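Local coordinates for topoisomerase I-like protein (Leishmania donovani, PDB 2B9S), which probably forms the large subunit of a heterodimeric type IB DNA topoisomerase, which relaxes supercoiled DNA by transiently breaking and rejoining one strand, at residues Y344-L347 with Q348-R352; C306-R309 with V310-Q314. One frame throughout, in Å; residues are numbered along the deposited sequence.

Contact 1 of 2, residues Y344-L347 with Q348-R352; sequences YALL and QRFTR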
loop_
_atom_site.group_PDB
_atom_site.type_symbol
_atom_site.label_atom_id
_atom_site.label_comp_id
_atom_site.label_asym_id
_atom_site.label_seq_id
_atom_site.Cartn_x
_atom_site.Cartn_y
_atom_site.Cartn_z
ATOM N N TYR D 344 -1.108 -32.578 2.907
ATOM C CA TYR D 344 -2.132 -32.919 1.929
ATOM C C TYR D 344 -3.297 -33.688 2.561
ATOM O O TYR D 344 -4.456 -33.412 2.238
ATOM C CB TYR D 344 -1.521 -33.682 0.752
ATOM C CG TYR D 344 -2.496 -33.999 -0.369
ATOM C CD1 TYR D 344 -3.372 -35.094 -0.267
ATOM C CD2 TYR D 344 -2.535 -33.222 -1.532
ATOM C CE1 TYR D 344 -4.270 -35.401 -1.286
ATOM C CE2 TYR D 344 -3.421 -33.525 -2.564
ATOM C CZ TYR D 344 -4.288 -34.620 -2.425
ATOM O OH TYR D 344 -5.178 -34.938 -3.420
ATOM N N ALA D 345 -2.985 -34.619 3.468
ATOM C CA ALA D 345 -3.989 -35.381 4.217
ATOM C C ALA D 345 -4.801 -34.535 5.216
ATOM O O ALA D 345 -6.008 -34.750 5.391
ATOM C CB ALA D 345 -3.326 -36.535 4.938
ATOM N N LEU D 346 -4.116 -33.622 5.904
ATOM C CA LEU D 346 -4.738 -32.614 6.765
ATOM C C LEU D 346 -5.729 -31.728 5.986
ATOM O O LEU D 346 -6.832 -31.499 6.450
ATOM C CB LEU D 346 -3.662 -31.759 7.429
ATOM C CG LEU D 346 -2.958 -32.307 8.679
ATOM C CD1 LEU D 346 -1.808 -31.411 9.128
ATOM C CD2 LEU D 346 -3.928 -32.532 9.824
ATOM N N LEU D 347 -5.338 -31.272 4.796
ATOM C CA LEU D 347 -6.202 -30.518 3.895
ATOM C C LEU D 347 -7.466 -31.273 3.452
ATOM O O LEU D 347 -8.512 -30.646 3.233
ATOM C CB LEU D 347 -5.413 -30.051 2.661
ATOM C CG LEU D 347 -4.371 -28.939 2.864
ATOM C CD1 LEU D 347 -3.616 -28.635 1.561
ATOM C CD2 LEU D 347 -5.004 -27.657 3.471
ATOM N N GLN D 348 -7.366 -32.597 3.299
ATOM C CA GLN D 348 -8.544 -33.423 3.018
ATOM C C GLN D 348 -9.486 -33.412 4.225
ATOM O O GLN D 348 -10.685 -33.333 4.071
ATOM C CB GLN D 348 -8.149 -34.867 2.660
ATOM C CG GLN D 348 -7.335 -35.016 1.359
ATOM C CD GLN D 348 -6.853 -36.440 1.137
ATOM O OE1 GLN D 348 -6.224 -37.045 2.012
ATOM N NE2 GLN D 348 -7.163 -36.991 -0.035
ATOM N N ARG D 349 -8.921 -33.496 5.419
ATOM C CA ARG D 349 -9.673 -33.391 6.648
ATOM C C ARG D 349 -10.360 -32.020 6.756
ATOM O O ARG D 349 -11.544 -31.930 7.127
ATOM C CB ARG D 349 -8.753 -33.636 7.856
ATOM C CG ARG D 349 -9.493 -34.027 9.128
ATOM C CD ARG D 349 -8.536 -34.467 10.250
ATOM N NE ARG D 349 -8.347 -33.444 11.299
ATOM C CZ ARG D 349 -7.295 -33.402 12.124
ATOM N NH1 ARG D 349 -6.328 -34.318 12.014
ATOM N NH2 ARG D 349 -7.199 -32.452 13.052
ATOM N N PHE D 350 -9.615 -30.965 6.417
ATOM C CA PHE D 350 -10.067 -29.586 6.601
ATOM C C PHE D 350 -11.169 -29.187 5.632
ATOM O O PHE D 350 -11.793 -28.151 5.826
ATOM C CB PHE D 350 -8.903 -28.585 6.462
ATOM C CG PHE D 350 -7.860 -28.686 7.539
ATOM C CD1 PHE D 350 -8.077 -29.447 8.692
ATOM C CD2 PHE D 350 -6.652 -27.999 7.409
ATOM C CE1 PHE D 350 -7.104 -29.537 9.670
ATOM C CE2 PHE D 350 -5.677 -28.069 8.398
ATOM C CZ PHE D 350 -5.897 -28.833 9.529
ATOM N N THR D 351 -11.384 -29.986 4.582
ATOM C CA THR D 351 -12.352 -29.644 3.541
ATOM C C THR D 351 -13.446 -30.675 3.277
ATOM O O THR D 351 -14.353 -30.394 2.505
ATOM C CB THR D 351 -11.671 -29.348 2.153
ATOM O OG1 THR D 351 -10.926 -30.490 1.711
ATOM C CG2 THR D 351 -10.743 -28.154 2.225
ATOM N N ARG D 352 -13.390 -31.854 3.893
ATOM C CA ARG D 352 -14.144 -32.981 3.325
ATOM C C ARG D 352 -15.659 -32.774 3.080
ATOM O O ARG D 352 -16.153 -33.018 1.964
ATOM C CB ARG D 352 -13.829 -34.333 3.998
ATOM C CG ARG D 352 -14.368 -34.554 5.389
ATOM C CD ARG D 352 -14.265 -36.019 5.745
ATOM N NE ARG D 352 -15.483 -36.769 5.440
ATOM C CZ ARG D 352 -16.305 -37.240 6.378
ATOM N NH1 ARG D 352 -16.005 -37.011 7.655
ATOM N NH2 ARG D 352 -17.414 -37.933 6.063
#

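Contact 2 of 2, residues C306-R309 with V310-Q314; sequences CSLR and VEHIQ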
loop_
_atom_site.group_PDB
_atom_site.type_symbol
_atom_site.label_atom_id
_atom_site.label_comp_id
_atom_site.label_asym_id
_atom_site.label_seq_id
_atom_site.Cartn_x
_atom_site.Cartn_y
_atom_site.Cartn_z
ATOM N N CYS D 306 -5.077 -17.237 6.457
ATOM C CA CYS D 306 -6.070 -17.578 7.466
ATOM C C CYS D 306 -7.518 -17.476 6.976
ATOM O O CYS D 306 -8.424 -18.024 7.620
ATOM C CB CYS D 306 -5.874 -16.732 8.735
ATOM S SG CYS D 306 -4.254 -16.942 9.586
ATOM N N SER D 307 -7.738 -16.804 5.844
ATOM C CA SER D 307 -9.096 -16.638 5.303
ATOM C C SER D 307 -9.391 -17.450 4.010
ATOM O O SER D 307 -10.440 -17.276 3.374
ATOM C CB SER D 307 -9.430 -15.144 5.142
ATOM O OG SER D 307 -8.515 -14.503 4.283
ATOM N N LEU D 308 -8.476 -18.336 3.618
ATOM C CA LEU D 308 -8.741 -19.213 2.467
ATOM C C LEU D 308 -10.011 -20.033 2.699
ATOM O O LEU D 308 -10.264 -20.501 3.795
ATOM C CB LEU D 308 -7.564 -20.139 2.159
ATOM C CG LEU D 308 -6.235 -19.493 1.761
ATOM C CD1 LEU D 308 -5.092 -20.496 1.949
ATOM C CD2 LEU D 308 -6.270 -18.897 0.328
ATOM N N ARG D 309 -10.811 -20.164 1.646
ATOM C CA ARG D 309 -12.060 -20.913 1.690
ATOM C C ARG D 309 -11.896 -22.193 0.854
ATOM O O ARG D 309 -10.965 -22.308 0.040
ATOM C CB ARG D 309 -13.223 -20.059 1.168
ATOM C CG ARG D 309 -13.505 -18.785 1.999
ATOM C CD ARG D 309 -14.776 -18.091 1.559
ATOM N NE ARG D 309 -14.625 -17.451 0.256
ATOM C CZ ARG D 309 -14.282 -16.172 0.063
ATOM N NH1 ARG D 309 -14.038 -15.370 1.094
ATOM N NH2 ARG D 309 -14.164 -15.702 -1.170
ATOM N N VAL D 310 -12.813 -23.136 1.056
ATOM C CA VAL D 310 -12.798 -24.413 0.341
ATOM C C VAL D 310 -12.654 -24.249 -1.184
ATOM O O VAL D 310 -11.876 -24.973 -1.819
ATOM C CB VAL D 310 -14.019 -25.296 0.752
ATOM C CG1 VAL D 310 -14.119 -26.558 -0.125
ATOM C CG2 VAL D 310 -13.922 -25.640 2.241
ATOM N N GLU D 311 -13.381 -23.285 -1.750
ATOM C CA GLU D 311 -13.275 -22.924 -3.169
ATOM C C GLU D 311 -11.880 -22.479 -3.675
ATOM O O GLU D 311 -11.646 -22.433 -4.884
ATOM C CB GLU D 311 -14.289 -21.827 -3.490
ATOM C CG GLU D 311 -14.081 -20.511 -2.700
ATOM C CD GLU D 311 -15.299 -19.588 -2.748
ATOM O OE1 GLU D 311 -16.137 -19.753 -3.671
ATOM O OE2 GLU D 311 -15.437 -18.705 -1.861
ATOM N N HIS D 312 -10.972 -22.133 -2.767
ATOM C CA HIS D 312 -9.688 -21.532 -3.176
ATOM C C HIS D 312 -8.605 -22.543 -3.409
ATOM O O HIS D 312 -7.586 -22.204 -3.999
ATOM C CB HIS D 312 -9.204 -20.484 -2.167
ATOM C CG HIS D 312 -10.086 -19.282 -2.106
ATOM N ND1 HIS D 312 -10.481 -18.712 -0.924
ATOM C CD2 HIS D 312 -10.707 -18.585 -3.087
ATOM C CE1 HIS D 312 -11.285 -17.697 -1.175
ATOM N NE2 HIS D 312 -11.440 -17.602 -2.481
ATOM N N ILE D 313 -8.814 -23.771 -2.913
ATOM C CA ILE D 313 -7.896 -24.890 -3.167
ATOM C C ILE D 313 -8.584 -26.079 -3.847
ATOM O O ILE D 313 -9.779 -26.312 -3.688
ATOM C CB ILE D 313 -7.113 -25.356 -1.894
ATOM C CG1 ILE D 313 -8.032 -26.096 -0.911
ATOM C CG2 ILE D 313 -6.316 -24.176 -1.239
ATOM C CD1 ILE D 313 -7.285 -26.758 0.255
ATOM N N GLN D 314 -7.799 -26.826 -4.613
ATOM C CA GLN D 314 -8.274 -28.002 -5.313
ATOM C C GLN D 314 -7.217 -29.089 -5.116
ATOM O O GLN D 314 -6.039 -28.870 -5.398
ATOM C CB GLN D 314 -8.468 -27.661 -6.784
ATOM C CG GLN D 314 -9.189 -28.683 -7.602
ATOM C CD GLN D 314 -9.335 -28.231 -9.042
ATOM O OE1 GLN D 314 -9.316 -27.030 -9.329
ATOM N NE2 GLN D 314 -9.475 -29.189 -9.959
#

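Contact 1 of 2, residues Y344-L347 with Q348-R352
Tyr-344 and Gln-348 meet one turn apart on the helix. The amide of Gln-348 reaches the CE1 corner of the tyrosine ring, with NE2 of Gln-348 3.5 Å from CE1 of Tyr-344. The ring and amide planes are 57° apart, so this is not a flat stack. The ring stands beside the glutamine because CG of Tyr-344 is anti to its backbone N (chi1 -176°).

A second pair lies further round the helix. CD2 of Leu-346 sits over one face of the Arg-349 guanidinium, 3.7 Å from NH1 of Arg-349. The two side chains run side by side in the same direction. The bend of the arginine at chi3 (104°) turns the guanidinium toward that methyl.

The carbonyl of Leu-346 meets Phe-350 in two ways. O of Leu-346 accepts a hydrogen bond from N of Phe-350 at 2.8 Å. O of Leu-346 also lies over one face of the Phe-350 ring, 3.2 Å from CG of Phe-350. The ring tip also packs on Leu-346, with CZ of Phe-350 4.2 Å from CD2 of Leu-346. Leu-347 CD2 approaches the ring obliquely.

These contacts belong to helix 341-351 of the catalytic core. Regular i to i+4 bonds run from N of Gln-348 to O of Tyr-344 and from N of Arg-349 to O of Ala-345. OG1 of Thr-351 donates to O of Leu-347 at 2.9 Å.

Beyond the helix, Leu-346 and Phe-350 pack on Val-279 of helix 272-287. Tyr-344 and Gln-348 touch Leu-315 of strand 313-315, and Tyr-344 OH makes a weak hydrogen bond to O of Met-316.

Contact 2 of 2, residues C306-R309 with V310-Q314
OE2 of Glu-311 is gripped by two nitrogens of Arg-309. The shorter bond comes from NE of Arg-309, which lies 2.6 Å from OE2 of Glu-311. OE2 is met nearly along its C-O axis and lies close to the guanidinium plane. A weak second bond from NH2 of Arg-309 to OE2 of Glu-311 is 3.3 Å long. The carboxylate is twisted 71° from the guanidinium, so this is not a flat two-oxygen pairing. CG of Glu-311 lies between its backbone N and carbonyl carbon (chi1 61°), which carries the acid alongside the arginine.

CE1 of His-312 lies over one face of the guanidinium, toward its rim. CE1 of His-312 stands 3.5 Å from NH2 of Arg-309, with the planes 54° apart. The imidazole is held through ND1. ND1 of His-312 accepts a nearly straight hydrogen bond from N of Arg-309 at 3.0 Å, which suggests that ND1 carries no proton. The donor is somewhat tilted from the ring plane. Beside this bond, CA of Leu-308 lies at the ring edge, 3.8 Å from ND1 of His-312.

The backbone closes the turn in the reverse direction. N of His-312 donates to O of Arg-309 at 2.8 Å. Arg-309 thus gives its N-H to the histidine ring and takes the histidine N-H on its carbonyl.

Asp-301 forms a salt bridge with NH2 of Arg-309 as well, so two acids share this guanidinium. Leu-308 and His-312 both touch Phe-325 of strand 320-326. The i to i+3 bond between Arg-309 and His-312 is typical of a short 3-10 turn, here residues 310-312, leading into edge strand 313-315 of the three-stranded antiparallel sheet in the catalytic core.

Both contacts are local and lie in the catalytic core, with centres about 11 Å apart. Contact 1 is partly buried and sits within one helix, about 17 Å from the bound DNA at its nearest atom. Contact 2 is a surface contact at a turn, about 7 Å from the DNA at its nearest atom. Apolar packing and regular helix bonds dominate contact 1. A salt bridge and a side-chain acceptor for a backbone N-H mark contact 2. The two touch directly: CD2 of Leu-347 lies 4.0 Å from CD1 of Ile-313, and Thr-351 packs on Val-310. Helix 341-351 thus rests on the 3-10 turn and the edge strand that follows it.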